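Local structure of group 3 allergen SMIPP-S Yv6023A04 (Sarcoptes scabiei type hominis, 3H7O) at residues Gly195-Phe200 against Glu209-Val214; Thr85-Ile90 against Phe163-Val168; Asp123-Gly128 against Pro186-Asp191; Pro112-Arg117 against Ser216-Ile221; Tyr129-Thr134 against Ser177-Asp182. The protein belongs to the trypsin-like S1 serine protease family but is an inactivated paralogue from the scabies mite, and probably does not cleave peptide bonds. The protein carries 3 engineered substitutions. One frame throughout, in Å; residues are numbered along the deposited sequence.

Interaction 1: Gly195-Phe200 against Glu209-Val214; sequences GVAAYF and EVFTKV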
# COMPACT_ATOMS: atom_id res chain seq x y z
N GLY A 195 5.28 3.08 -5.93
CA GLY A 195 4.85 3.71 -4.69
C GLY A 195 4.10 2.80 -3.74
O GLY A 195 3.54 1.77 -4.15
N VAL A 196 4.11 3.18 -2.46
CA VAL A 196 3.24 2.61 -1.44
C VAL A 196 2.46 3.79 -0.89
O VAL A 196 3.06 4.75 -0.41
CB VAL A 196 4.06 1.95 -0.29
CG1 VAL A 196 3.14 1.47 0.83
CG2 VAL A 196 4.91 0.80 -0.81
N ALA A 197 1.13 3.73 -0.97
CA ALA A 197 0.30 4.85 -0.54
C ALA A 197 0.53 5.22 0.92
O ALA A 197 0.58 4.36 1.80
CB ALA A 197 -1.17 4.58 -0.81
N ALA A 198 0.70 6.52 1.16
CA ALA A 198 0.70 7.08 2.50
C ALA A 198 -0.69 7.64 2.74
O ALA A 198 -1.47 7.82 1.79
CB ALA A 198 1.75 8.17 2.62
N TYR A 199 -1.03 7.89 4.01
CA TYR A 199 -2.27 8.58 4.33
C TYR A 199 -2.11 9.47 5.55
O TYR A 199 -1.66 9.03 6.61
CB TYR A 199 -3.44 7.60 4.53
CG TYR A 199 -4.77 8.30 4.71
CD1 TYR A 199 -5.54 8.68 3.61
CD2 TYR A 199 -5.25 8.60 5.98
CE1 TYR A 199 -6.75 9.33 3.77
CE2 TYR A 199 -6.47 9.25 6.15
CZ TYR A 199 -7.21 9.61 5.05
OH TYR A 199 -8.41 10.26 5.22
N PHE A 200 -2.48 10.74 5.39
CA PHE A 200 -2.43 11.73 6.45
C PHE A 200 -3.85 12.20 6.78
O PHE A 200 -4.44 12.96 6.02
CB PHE A 200 -1.55 12.92 6.05
CG PHE A 200 -0.10 12.57 5.92
CD1 PHE A 200 0.77 12.75 7.00
CD2 PHE A 200 0.40 12.06 4.73
CE1 PHE A 200 2.12 12.42 6.88
CE2 PHE A 200 1.75 11.73 4.60
CZ PHE A 200 2.61 11.91 5.68
N GLU A 209 -2.73 13.04 -3.20
CA GLU A 209 -2.35 11.83 -2.48
C GLU A 209 -0.83 11.76 -2.38
O GLU A 209 -0.12 12.22 -3.27
CB GLU A 209 -2.91 10.58 -3.19
CG GLU A 209 -4.44 10.57 -3.36
CD GLU A 209 -5.22 10.58 -2.04
OE1 GLU A 209 -4.68 10.13 -1.01
OE2 GLU A 209 -6.39 11.02 -2.05
N VAL A 210 -0.34 11.19 -1.28
CA VAL A 210 1.10 11.03 -1.07
C VAL A 210 1.47 9.56 -1.06
O VAL A 210 0.76 8.73 -0.49
CB VAL A 210 1.58 11.72 0.23
CG1 VAL A 210 3.09 11.52 0.45
CG2 VAL A 210 1.26 13.21 0.19
N PHE A 211 2.60 9.25 -1.69
CA PHE A 211 3.08 7.89 -1.83
C PHE A 211 4.53 7.83 -1.42
O PHE A 211 5.33 8.66 -1.84
CB PHE A 211 2.94 7.42 -3.28
CG PHE A 211 1.53 7.44 -3.78
CD1 PHE A 211 0.71 6.32 -3.64
CD2 PHE A 211 1.00 8.59 -4.38
CE1 PHE A 211 -0.61 6.34 -4.09
CE2 PHE A 211 -0.32 8.62 -4.82
CZ PHE A 211 -1.12 7.49 -4.68
N THR A 212 4.87 6.84 -0.60
CA THR A 212 6.26 6.56 -0.29
C THR A 212 6.92 6.03 -1.56
O THR A 212 6.42 5.10 -2.19
CB THR A 212 6.38 5.52 0.85
OG1 THR A 212 5.79 6.06 2.04
CG2 THR A 212 7.85 5.20 1.13
N LYS A 213 8.03 6.66 -1.93
CA LYS A 213 8.76 6.33 -3.14
C LYS A 213 9.54 5.03 -2.95
O LYS A 213 10.53 4.99 -2.23
CB LYS A 213 9.68 7.50 -3.50
CG LYS A 213 10.40 7.38 -4.84
CD LYS A 213 10.85 8.75 -5.35
CE LYS A 213 11.61 9.56 -4.29
NZ LYS A 213 12.64 10.44 -4.91
N VAL A 214 9.08 3.96 -3.60
CA VAL A 214 9.68 2.63 -3.44
C VAL A 214 11.16 2.63 -3.85
O VAL A 214 11.98 1.98 -3.21
CB VAL A 214 8.86 1.53 -4.19
CG1 VAL A 214 9.56 0.18 -4.13
CG2 VAL A 214 7.47 1.40 -3.58
O HOH W 1 3.36 4.97 2.71
O HOH W 2 -2.32 9.98 0.52

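Interaction 2: Thr85-Ile90 against Phe163-Val168; sequences TMENDI and FLSLQV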
# COMPACT_ATOMS: atom_id res chain seq x y z
N THR A 85 5.56 11.89 12.75
CA THR A 85 5.48 12.53 11.44
C THR A 85 5.09 11.56 10.34
O THR A 85 4.74 11.98 9.23
CB THR A 85 6.83 13.15 11.05
OG1 THR A 85 7.84 12.14 11.12
CG2 THR A 85 7.19 14.29 11.98
N MET A 86 5.16 10.26 10.65
CA MET A 86 5.02 9.17 9.68
C MET A 86 6.06 9.22 8.56
O MET A 86 5.81 8.80 7.43
CB MET A 86 3.59 9.09 9.14
CG MET A 86 2.56 8.70 10.20
SD MET A 86 0.99 8.18 9.49
CE MET A 86 0.34 9.75 8.94
N GLU A 87 7.25 9.72 8.89
CA GLU A 87 8.41 9.62 8.02
C GLU A 87 8.80 8.15 7.91
O GLU A 87 8.72 7.42 8.91
CB GLU A 87 9.58 10.44 8.58
CG GLU A 87 10.62 10.83 7.54
CD GLU A 87 11.78 11.66 8.10
OE1 GLU A 87 11.59 12.41 9.08
OE2 GLU A 87 12.89 11.57 7.53
N ASN A 88 9.19 7.71 6.71
CA ASN A 88 9.53 6.30 6.45
C ASN A 88 8.36 5.36 6.73
O ASN A 88 8.50 4.37 7.46
CB ASN A 88 10.78 5.87 7.23
CG ASN A 88 11.98 6.75 6.95
OD1 ASN A 88 12.27 7.08 5.80
ND2 ASN A 88 12.69 7.15 8.00
N ASP A 89 7.21 5.69 6.16
CA ASP A 89 5.98 4.95 6.39
C ASP A 89 5.89 3.74 5.46
O ASP A 89 5.02 3.66 4.59
CB ASP A 89 4.77 5.87 6.22
CG ASP A 89 3.52 5.33 6.87
OD1 ASP A 89 3.55 4.22 7.46
OD2 ASP A 89 2.48 6.02 6.79
N ILE A 90 6.80 2.80 5.68
CA ILE A 90 6.95 1.63 4.84
C ILE A 90 7.40 0.44 5.71
O ILE A 90 8.18 0.62 6.65
CB ILE A 90 7.94 1.92 3.68
CG1 ILE A 90 7.89 0.81 2.62
CG2 ILE A 90 9.37 2.20 4.21
CD1 ILE A 90 8.63 1.16 1.33
N PHE A 163 4.73 17.62 7.74
CA PHE A 163 6.02 17.26 7.17
C PHE A 163 5.90 16.12 6.18
O PHE A 163 5.30 15.08 6.47
CB PHE A 163 7.05 16.91 8.26
CG PHE A 163 8.36 16.42 7.71
CD1 PHE A 163 9.34 17.33 7.29
CD2 PHE A 163 8.62 15.06 7.59
CE1 PHE A 163 10.56 16.88 6.77
CE2 PHE A 163 9.84 14.60 7.07
CZ PHE A 163 10.80 15.52 6.66
N LEU A 164 6.49 16.32 5.00
CA LEU A 164 6.66 15.25 4.02
C LEU A 164 8.15 15.09 3.74
O LEU A 164 8.84 16.06 3.48
CB LEU A 164 5.92 15.57 2.72
CG LEU A 164 4.40 15.71 2.74
CD1 LEU A 164 3.93 16.13 1.36
CD2 LEU A 164 3.74 14.40 3.15
N SER A 165 8.62 13.84 3.79
CA SER A 165 10.03 13.52 3.59
C SER A 165 10.49 13.66 2.14
O SER A 165 9.70 13.97 1.24
CB SER A 165 10.30 12.09 4.07
OG SER A 165 9.79 11.15 3.14
N LEU A 166 11.78 13.43 1.93
CA LEU A 166 12.39 13.40 0.61
C LEU A 166 11.99 12.15 -0.17
O LEU A 166 12.07 12.13 -1.40
CB LEU A 166 13.91 13.47 0.74
CG LEU A 166 14.51 14.80 1.22
CD1 LEU A 166 15.95 14.60 1.71
CD2 LEU A 166 14.47 15.84 0.11
N GLN A 167 11.54 11.12 0.54
CA GLN A 167 11.29 9.82 -0.06
C GLN A 167 9.83 9.59 -0.43
O GLN A 167 9.30 8.49 -0.26
CB GLN A 167 11.81 8.71 0.85
CG GLN A 167 13.34 8.65 0.98
CD GLN A 167 13.91 9.69 1.93
OE1 GLN A 167 13.27 10.06 2.92
NE2 GLN A 167 15.11 10.17 1.64
N VAL A 168 9.18 10.64 -0.94
CA VAL A 168 7.79 10.54 -1.38
C VAL A 168 7.58 11.15 -2.77
O VAL A 168 8.44 11.88 -3.27
CB VAL A 168 6.79 11.19 -0.36
CG1 VAL A 168 6.86 10.51 1.01
CG2 VAL A 168 7.00 12.71 -0.25
O HOH W 3 4.25 14.60 9.05
O HOH W 4 6.24 12.58 6.92
O HOH W 5 12.81 9.76 5.51
O HOH W 6 9.37 8.72 4.04

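Interaction 3: Asp123-Gly128 against Pro186-Asp191; sequences DVLVSG and PTVQQD. Engineered in segment 186-191: Gln190 (natural residue Asn).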
# COMPACT_ATOMS: atom_id res chain seq x y z
N ASP A 123 1.17 8.77 -15.41
CA ASP A 123 0.16 8.11 -14.60
C ASP A 123 0.75 7.02 -13.72
O ASP A 123 1.67 6.31 -14.13
CB ASP A 123 -0.95 7.54 -15.48
CG ASP A 123 -1.94 8.59 -15.94
OD1 ASP A 123 -1.90 9.73 -15.43
OD2 ASP A 123 -2.77 8.27 -16.81
N VAL A 124 0.22 6.91 -12.51
CA VAL A 124 0.46 5.75 -11.64
C VAL A 124 -0.87 5.10 -11.30
O VAL A 124 -1.89 5.78 -11.15
CB VAL A 124 1.24 6.11 -10.34
CG1 VAL A 124 2.69 6.49 -10.67
CG2 VAL A 124 0.54 7.22 -9.55
N LEU A 125 -0.86 3.78 -11.19
CA LEU A 125 -2.08 3.02 -10.91
C LEU A 125 -2.06 2.57 -9.46
O LEU A 125 -1.22 1.76 -9.06
CB LEU A 125 -2.20 1.83 -11.87
CG LEU A 125 -3.41 0.88 -11.76
CD1 LEU A 125 -4.70 1.55 -12.21
CD2 LEU A 125 -3.18 -0.40 -12.57
N VAL A 126 -2.98 3.11 -8.67
CA VAL A 126 -3.13 2.71 -7.28
C VAL A 126 -4.28 1.70 -7.20
O VAL A 126 -5.29 1.86 -7.88
CB VAL A 126 -3.37 3.94 -6.35
CG1 VAL A 126 -4.63 4.72 -6.74
CG2 VAL A 126 -3.41 3.53 -4.87
N SER A 127 -4.11 0.65 -6.40
CA SER A 127 -5.18 -0.33 -6.20
C SER A 127 -5.32 -0.69 -4.72
O SER A 127 -4.33 -0.69 -3.97
CB SER A 127 -4.95 -1.58 -7.04
OG SER A 127 -3.73 -2.22 -6.68
N GLY A 128 -6.54 -1.01 -4.31
CA GLY A 128 -6.83 -1.33 -2.91
C GLY A 128 -8.31 -1.30 -2.60
O GLY A 128 -9.15 -1.26 -3.51
N PRO A 186 -0.62 -0.65 -3.14
CA PRO A 186 0.41 -0.69 -4.17
C PRO A 186 0.13 0.34 -5.26
O PRO A 186 -1.04 0.56 -5.62
CB PRO A 186 0.29 -2.11 -4.74
CG PRO A 186 -1.08 -2.58 -4.36
CD PRO A 186 -1.39 -1.90 -3.06
N THR A 187 1.18 0.99 -5.74
CA THR A 187 1.06 1.99 -6.78
C THR A 187 2.09 1.68 -7.86
O THR A 187 3.30 1.64 -7.59
CB THR A 187 1.20 3.41 -6.22
OG1 THR A 187 0.42 3.53 -5.02
CG2 THR A 187 0.70 4.43 -7.22
N VAL A 188 1.60 1.44 -9.07
CA VAL A 188 2.44 0.86 -10.11
C VAL A 188 2.49 1.66 -11.40
O VAL A 188 1.66 2.54 -11.65
CB VAL A 188 2.02 -0.62 -10.45
CG1 VAL A 188 2.13 -1.53 -9.23
CG2 VAL A 188 0.61 -0.68 -11.04
N GLN A 189 3.51 1.36 -12.19
CA GLN A 189 3.54 1.68 -13.61
C GLN A 189 3.87 0.36 -14.31
O GLN A 189 4.90 -0.26 -14.02
CB GLN A 189 4.57 2.77 -13.91
CG GLN A 189 4.17 4.13 -13.35
CD GLN A 189 5.16 5.23 -13.68
OE1 GLN A 189 6.38 5.04 -13.59
NE2 GLN A 189 4.64 6.40 -14.04
N GLN A 190 2.97 -0.07 -15.19
CA GLN A 190 2.98 -1.42 -15.75
C GLN A 190 2.85 -2.46 -14.62
O GLN A 190 1.81 -2.52 -13.96
CB GLN A 190 4.21 -1.67 -16.64
N ASP A 191 3.88 -3.26 -14.38
CA ASP A 191 3.88 -4.15 -13.22
C ASP A 191 5.01 -3.82 -12.24
O ASP A 191 5.37 -4.63 -11.38
CB ASP A 191 3.89 -5.63 -13.65
CG ASP A 191 5.20 -6.06 -14.28
OD1 ASP A 191 5.80 -5.27 -15.03
OD2 ASP A 191 5.62 -7.21 -14.04

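Interaction 4: Pro112-Arg117 against Ser216-Ile221; sequences PDIEFR and SYVSWI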
# COMPACT_ATOMS: atom_id res chain seq x y z
N PRO A 112 11.38 -1.28 -8.68
CA PRO A 112 11.95 -0.25 -9.54
C PRO A 112 13.47 -0.19 -9.39
O PRO A 112 14.03 -0.83 -8.50
CB PRO A 112 11.31 1.03 -9.01
CG PRO A 112 11.15 0.77 -7.55
CD PRO A 112 10.86 -0.71 -7.42
N ASP A 113 14.11 0.58 -10.27
CA ASP A 113 15.53 0.91 -10.13
C ASP A 113 15.74 1.73 -8.85
O ASP A 113 14.82 2.40 -8.37
CB ASP A 113 16.01 1.73 -11.33
CG ASP A 113 16.15 0.90 -12.59
OD1 ASP A 113 16.06 -0.35 -12.52
OD2 ASP A 113 16.36 1.50 -13.67
N ILE A 114 16.96 1.66 -8.31
CA ILE A 114 17.37 2.51 -7.19
C ILE A 114 16.99 3.97 -7.47
O ILE A 114 17.28 4.50 -8.55
CB ILE A 114 18.90 2.41 -6.94
CG1 ILE A 114 19.30 1.00 -6.48
CG2 ILE A 114 19.38 3.50 -5.95
CD1 ILE A 114 19.04 0.69 -5.00
N GLU A 115 16.31 4.58 -6.50
CA GLU A 115 15.94 6.00 -6.55
C GLU A 115 15.00 6.39 -7.69
O GLU A 115 14.93 7.56 -8.07
CB GLU A 115 17.19 6.90 -6.54
CG GLU A 115 17.98 6.90 -5.23
CD GLU A 115 17.14 7.28 -4.00
OE1 GLU A 115 16.23 8.13 -4.12
OE2 GLU A 115 17.40 6.73 -2.91
N PHE A 116 14.25 5.42 -8.22
CA PHE A 116 13.32 5.71 -9.30
C PHE A 116 12.21 6.67 -8.86
O PHE A 116 11.56 6.45 -7.84
CB PHE A 116 12.71 4.44 -9.90
CG PHE A 116 11.72 4.72 -11.00
CD1 PHE A 116 12.17 4.98 -12.30
CD2 PHE A 116 10.35 4.76 -10.75
CE1 PHE A 116 11.28 5.25 -13.32
CE2 PHE A 116 9.45 5.04 -11.77
CZ PHE A 116 9.91 5.28 -13.06
N ARG A 117 12.02 7.72 -9.65
CA ARG A 117 10.96 8.69 -9.42
C ARG A 117 10.04 8.70 -10.64
O ARG A 117 10.50 8.99 -11.75
CB ARG A 117 11.57 10.08 -9.19
CG ARG A 117 10.57 11.21 -9.07
CD ARG A 117 11.24 12.55 -8.77
NE ARG A 117 12.17 12.97 -9.82
CZ ARG A 117 11.82 13.60 -10.95
NH1 ARG A 117 10.55 13.88 -11.20
NH2 ARG A 117 12.76 13.93 -11.83
N SER A 216 13.39 4.72 -3.32
CA SER A 216 14.23 5.19 -2.22
C SER A 216 14.58 4.10 -1.21
O SER A 216 15.54 4.24 -0.45
CB SER A 216 13.55 6.35 -1.50
OG SER A 216 13.32 7.43 -2.38
N TYR A 217 13.80 3.02 -1.20
CA TYR A 217 13.96 1.94 -0.22
C TYR A 217 14.30 0.59 -0.85
O TYR A 217 14.40 -0.42 -0.15
CB TYR A 217 12.69 1.79 0.63
CG TYR A 217 12.33 3.04 1.40
CD1 TYR A 217 12.82 3.26 2.68
CD2 TYR A 217 11.50 4.01 0.83
CE1 TYR A 217 12.49 4.41 3.39
CE2 TYR A 217 11.17 5.17 1.53
CZ TYR A 217 11.66 5.36 2.80
OH TYR A 217 11.34 6.50 3.50
N VAL A 218 14.50 0.57 -2.17
CA VAL A 218 14.63 -0.69 -2.89
C VAL A 218 15.91 -1.47 -2.51
O VAL A 218 15.92 -2.70 -2.56
CB VAL A 218 14.43 -0.52 -4.43
CG1 VAL A 218 15.68 -0.03 -5.10
CG2 VAL A 218 13.96 -1.83 -5.05
N SER A 219 16.96 -0.75 -2.11
CA SER A 219 18.17 -1.38 -1.60
C SER A 219 17.89 -2.13 -0.29
O SER A 219 18.31 -3.28 -0.12
CB SER A 219 19.27 -0.33 -1.39
OG SER A 219 20.46 -0.94 -0.91
N TRP A 220 17.15 -1.48 0.60
CA TRP A 220 16.74 -2.06 1.87
C TRP A 220 15.76 -3.23 1.66
O TRP A 220 15.89 -4.27 2.31
CB TRP A 220 16.12 -0.98 2.77
CG TRP A 220 15.37 -1.49 3.97
CD1 TRP A 220 15.89 -2.11 5.07
CD2 TRP A 220 13.95 -1.44 4.18
NE1 TRP A 220 14.89 -2.44 5.95
CE2 TRP A 220 13.69 -2.03 5.43
CE3 TRP A 220 12.87 -0.93 3.43
CZ2 TRP A 220 12.39 -2.15 5.95
CZ3 TRP A 220 11.59 -1.05 3.95
CH2 TRP A 220 11.36 -1.65 5.20
N ILE A 221 14.81 -3.05 0.74
CA ILE A 221 13.85 -4.10 0.39
C ILE A 221 14.55 -5.35 -0.15
O ILE A 221 14.25 -6.47 0.27
CB ILE A 221 12.78 -3.58 -0.63
CG1 ILE A 221 11.88 -2.54 0.04
CG2 ILE A 221 11.93 -4.73 -1.18
CD1 ILE A 221 11.09 -1.68 -0.94

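Interaction 5: Tyr129-Thr134 against Ser177-Asp182; sequences YGDGQT and SLESGD. With SO4 (sulfate ion), chain D.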
# COMPACT_ATOMS: atom_id res chain seq x y z
N TYR A 129 -8.62 -1.30 -1.31
CA TYR A 129 -9.96 -1.65 -0.82
C TYR A 129 -10.65 -0.56 -0.01
O TYR A 129 -11.83 -0.69 0.31
CB TYR A 129 -9.88 -2.94 0.00
CG TYR A 129 -9.31 -4.11 -0.78
CD1 TYR A 129 -10.14 -4.88 -1.59
CD2 TYR A 129 -7.95 -4.43 -0.71
CE1 TYR A 129 -9.62 -5.96 -2.32
CE2 TYR A 129 -7.43 -5.51 -1.43
CZ TYR A 129 -8.28 -6.26 -2.23
OH TYR A 129 -7.78 -7.32 -2.95
N GLY A 130 -9.92 0.50 0.33
CA GLY A 130 -10.47 1.58 1.13
C GLY A 130 -10.71 1.16 2.57
O GLY A 130 -10.10 0.20 3.05
N ASP A 131 -11.62 1.87 3.25
CA ASP A 131 -11.95 1.60 4.65
C ASP A 131 -12.74 0.31 4.81
O ASP A 131 -13.67 0.05 4.05
CB ASP A 131 -12.74 2.77 5.25
CG ASP A 131 -11.88 4.00 5.49
OD1 ASP A 131 -10.65 3.86 5.61
OD2 ASP A 131 -12.46 5.11 5.58
N GLY A 132 -12.36 -0.47 5.82
CA GLY A 132 -12.98 -1.77 6.07
C GLY A 132 -14.10 -1.82 7.09
O GLY A 132 -14.84 -2.80 7.15
N GLN A 133 -14.23 -0.77 7.90
CA GLN A 133 -15.22 -0.75 8.97
C GLN A 133 -16.58 -0.20 8.50
O GLN A 133 -17.25 0.55 9.22
CB GLN A 133 -14.68 0.03 10.18
CG GLN A 133 -15.23 -0.40 11.53
N THR A 134 -16.98 -0.59 7.29
CA THR A 134 -18.25 -0.16 6.70
C THR A 134 -19.18 -1.35 6.46
O THR A 134 -18.73 -2.50 6.41
CB THR A 134 -18.04 0.63 5.38
OG1 THR A 134 -17.04 -0.02 4.59
CG2 THR A 134 -17.60 2.06 5.67
N SER A 177 -10.42 10.42 -4.15
CA SER A 177 -9.62 10.51 -2.93
C SER A 177 -9.46 9.13 -2.32
O SER A 177 -10.40 8.34 -2.31
CB SER A 177 -10.27 11.43 -1.90
OG SER A 177 -10.57 12.69 -2.45
N LEU A 178 -8.27 8.85 -1.80
CA LEU A 178 -8.02 7.62 -1.07
C LEU A 178 -8.56 7.74 0.35
O LEU A 178 -8.72 8.85 0.87
CB LEU A 178 -6.52 7.28 -1.05
CG LEU A 178 -5.78 7.17 -2.40
CD1 LEU A 178 -4.29 6.88 -2.19
CD2 LEU A 178 -6.40 6.12 -3.31
N GLU A 179 -8.84 6.60 0.97
CA GLU A 179 -9.31 6.56 2.36
C GLU A 179 -8.20 6.08 3.29
O GLU A 179 -7.14 5.65 2.84
CB GLU A 179 -10.54 5.65 2.47
CG GLU A 179 -11.81 6.25 1.86
CD GLU A 179 -12.98 5.27 1.80
OE1 GLU A 179 -12.81 4.09 2.19
OE2 GLU A 179 -14.07 5.68 1.37
N SER A 180 -8.44 6.16 4.60
CA SER A 180 -7.43 5.74 5.58
C SER A 180 -7.01 4.29 5.39
O SER A 180 -5.84 3.96 5.57
CB SER A 180 -7.93 5.98 7.01
OG SER A 180 -8.98 5.09 7.33
N GLY A 181 -7.95 3.43 5.00
CA GLY A 181 -7.67 2.03 4.68
C GLY A 181 -6.85 1.81 3.43
O GLY A 181 -6.39 0.69 3.16
N ASP A 182 -6.65 2.87 2.65
CA ASP A 182 -5.82 2.80 1.44
C ASP A 182 -4.33 3.02 1.71
O ASP A 182 -3.52 2.95 0.78
CB ASP A 182 -6.33 3.78 0.38
CG ASP A 182 -7.60 3.31 -0.29
OD1 ASP A 182 -7.61 2.18 -0.82
OD2 ASP A 182 -8.60 4.07 -0.28
S SO4 D . -11.18 16.08 0.06
O1 SO4 D . -11.51 16.46 -1.31
O2 SO4 D . -11.08 14.63 0.15
O3 SO4 D . -12.21 16.57 0.97
O4 SO4 D . -9.90 16.68 0.42
O HOH W 7 -6.52 -1.45 0.76
O HOH W 8 -7.88 -1.50 3.15
O HOH W 9 -10.95 7.26 5.44

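Interaction 1: Gly195-Phe200 against Glu209-Val214
Phe211 lays its ring beside Ala197 at the apolar middle of this pairing, with CD1 of Phe211 3.5 Å from CA of Ala197 and CE1 3.8 Å from CB of the same alanine. CG of Phe211 stands anti to the carbonyl carbon (chi1 -60°), beside the backbone N, and the ring continues from there past Ala197. On the face that Val196 shares with Thr212, the Val196 side chain crosses that of Val214, which follows the strand, at about a right angle, their CG2 atoms 3.8 Å apart. Further along, Ala198 turns its CB toward Val210 and comes within 3.3 Å of Val210 O. CG1 of Val210 then sits at the rim of the Phe200 ring, near the ring plane, which makes a much lighter touch.

The polar frame is an antiparallel ladder. Val196 and Thr212 form the hydrogen-bonded pair: Val196 N gives to Thr212 O at 3.0 Å, and Thr212 N returns to Val196 O at 2.8 Å. Ala198 N reaches Val210 O at 2.8 Å. At the polar edge two waters fill in: one joins Ala197 O to Thr212 OG1, and the other joins Ala198 O, Glu209 OE1 and Val210 N. Glu209 is held from outside as well, by a salt bridge from OE1 to Arg203 and a hydrogen bond from Leu178 N to OE2.

These two strands form a beta hairpin of the trypsin-like fold. Strand 168-172 pairs with the far edge of 209-213, where Phe169 meets the Phe211 ring, while strand 186-189 flanks 192-197.

Interaction 2: Thr85-Ile90 against Phe163-Val168
Glu87 packs against Phe163 and Ser165 where two surface loops of the trypsin-like fold run side by side, one leading into strand 91-95 and the other into strand 168-172. The loops head the same way, within 5° of each other, yet neither is a strand where they touch.

The close part is carried by the glutamate alone. With CG anti to the backbone N (chi1 -158°), its stem reaches across, and CG lies 3.7 Å from Ser165 CB. The carboxylate continues over toward the phenylalanine, where Glu87 OE1 comes to 3.4 Å from Phe163 CE2, with the carboxylate and ring planes 48° apart. CB of Thr85 comes up to the same ring more distantly.

The polar side of the contact is bridged by water. Two waters each donate to both Thr85 O and Phe163 O, a double bridge between two acceptors that could not bond each other directly. Another water links Glu87 OE2 with Gln167 OE1. Polar ends that the other loop does not serve find partners beyond it: Asn88 OD1 bonds to Tyr217 OH, and Asn88 ND2 to Phe80 O. Asp89 OD1 accepts from the backbone N of His43; the Asn-Asp-Ile-Ala sequence here is consistent with the position of the family's triad aspartate.

Ser165 makes an ST turn, its OG accepting from Gln167 N at 3.1 Å. The same hydroxyl oxygen, Ser165 OG, lies 2.6 Å from a further water, and that water accepts from Asn88 N at 2.9 Å.

Interaction 3: Asp123-Gly128 against Pro186-Asp191
Leu125 and Val188 face each other as an antiparallel hydrogen-bonded pair: Leu125 N gives to Val188 O at 2.8 Å and almost straight (173° at the hydrogen), and Val188 N answers to Leu125 O at 2.8 Å. Ser127 N adds a longer bond to Pro186 O, 3.2 Å. At the other end a side chain takes over from the backbone. Gln189 runs out extended beyond CG, and its NE2 reaches Asp123 O at 3.0 Å, approaching from above the carbonyl plane while the oxygen lies in the plane of the glutamine amide.

Around this ladder the side chains sort by face. Leu125 and Val188 lie side by side, CB of Leu125 3.9 Å from CG2 of Val188. On the face of Val126 and Thr187, the OG1 of Thr187 sits beside CG2 of Val126, and its CG2 presses on CB of Val124 at 3.6 Å. Phe211 covers that face from strand 209-213. Ser127 OG, close to the Pro186 ring, has its bond with Thr14 OG1.

Three of the four bonds run main chain to main chain, so the register of this pair in the C-terminal beta-barrel of the trypsin-like fold rests little on side-chain identity; the Gln189 amide adds one further bond at Asp123.

Interaction 4: Pro112-Arg117 against Ser216-Ile221
Ile114 and Val218 bring together a type II beta turn, Asp113 to Phe116, and the start of the C-terminal helix of the trypsin-like fold. Apolar contact comes first. CD1 of Ile114 is pushed to 3.4 Å from CG1 of Val218, tighter than carbons usually sit, and the same methyl also meets Ser219 CB at 3.8 Å. The two side chains are set at a slant to each other. Val218 works with both branches: CG1, lying between its own backbone N and carbonyl carbon (chi1 82°), takes the isoleucine, while CG2 turns to Pro112, 3.6 Å from its carbonyl O and 4.1 Å from CD of its ring. Leu111 adds to the packing on this valine, and Pro112 also rests on Val214.

Backbone bonding is of two kinds. Within the turn, Phe116 N gives to Asp113 O at 3.1 Å; beyond it, Glu115 pairs through its main chain with Gly215, just ahead of the helical segment.

Side-chain polarity contributes little. Glu115 bends back at chi2 (-56°), which swings its carboxylate over the start of 216-221. There OE2 lies 3.6 Å from Ser216 CA, and Ser216 OG gives a weak hydrogen bond to Glu115 OE1 at 3.5 Å.

Interaction 5: Tyr129-Thr134 against Ser177-Asp182
Asp131 and Glu179 each send a carboxylate to a backbone N-H of the other loop. Asp131 has CG anti to its carbonyl carbon (chi1 -73°), and its OD1 takes two donors: Ser180 OG at 2.7 Å, on the syn side and 30° out of the carboxylate plane, and Gly181 N at 2.8 Å, nearly in line with the C-O bond. Ser180 can reach because its OG sits between backbone N and carbonyl carbon (chi1 69°). Glu179 stretches out beyond CG, and OE1 receives Asp131 N at 2.7 Å. Asp131 OD2 stands 3.6 Å from Glu179 OE1, a repulsion probably offset by the donors on each acid, including a water on OD2.

Asp182 OD2 accepts from Glu179 N at 2.8 Å through the anti lone pair, and its OD1 is met from above the carboxylate plane by Gly130 N at 3.1 Å. Gly181 CA makes a CA-H...O contact with Gly130 O; one water joins Tyr129 N to Gly181 O, a second the two glycine carbonyls. Ser177 OG hydrogen-bonds a sulfate, probably from the crystallisation liquor.

Gly181 and Asp182 match the start of the family's Gly-Asp-Ser-Gly motif, consistent with the counterpart of the oxyanion-hole loop.

In the fold
All five contacts lie in one chain with the two-barrel trypsin-like fold. Interactions 1 and 3 share the antiparallel sheet of the C-terminal barrel, their centres about 11 Å apart, with strands 186-189 and 192-197 as neighbours. Interaction 1 touches all the others. Interaction 2 lies among the surface loops beside it and is linked to interaction 4 by Asn88 and Tyr217. Interactions 4 and 5 are farthest apart, about 26 Å between centres. Along the chain, interaction 5 nests inside 3, which nests inside 4, while 2 crosses all three; interactions 2, 3 and 5 close before 1 opens, itself nested inside 4. Sequence-distant loops are thus gathered around one strand pair.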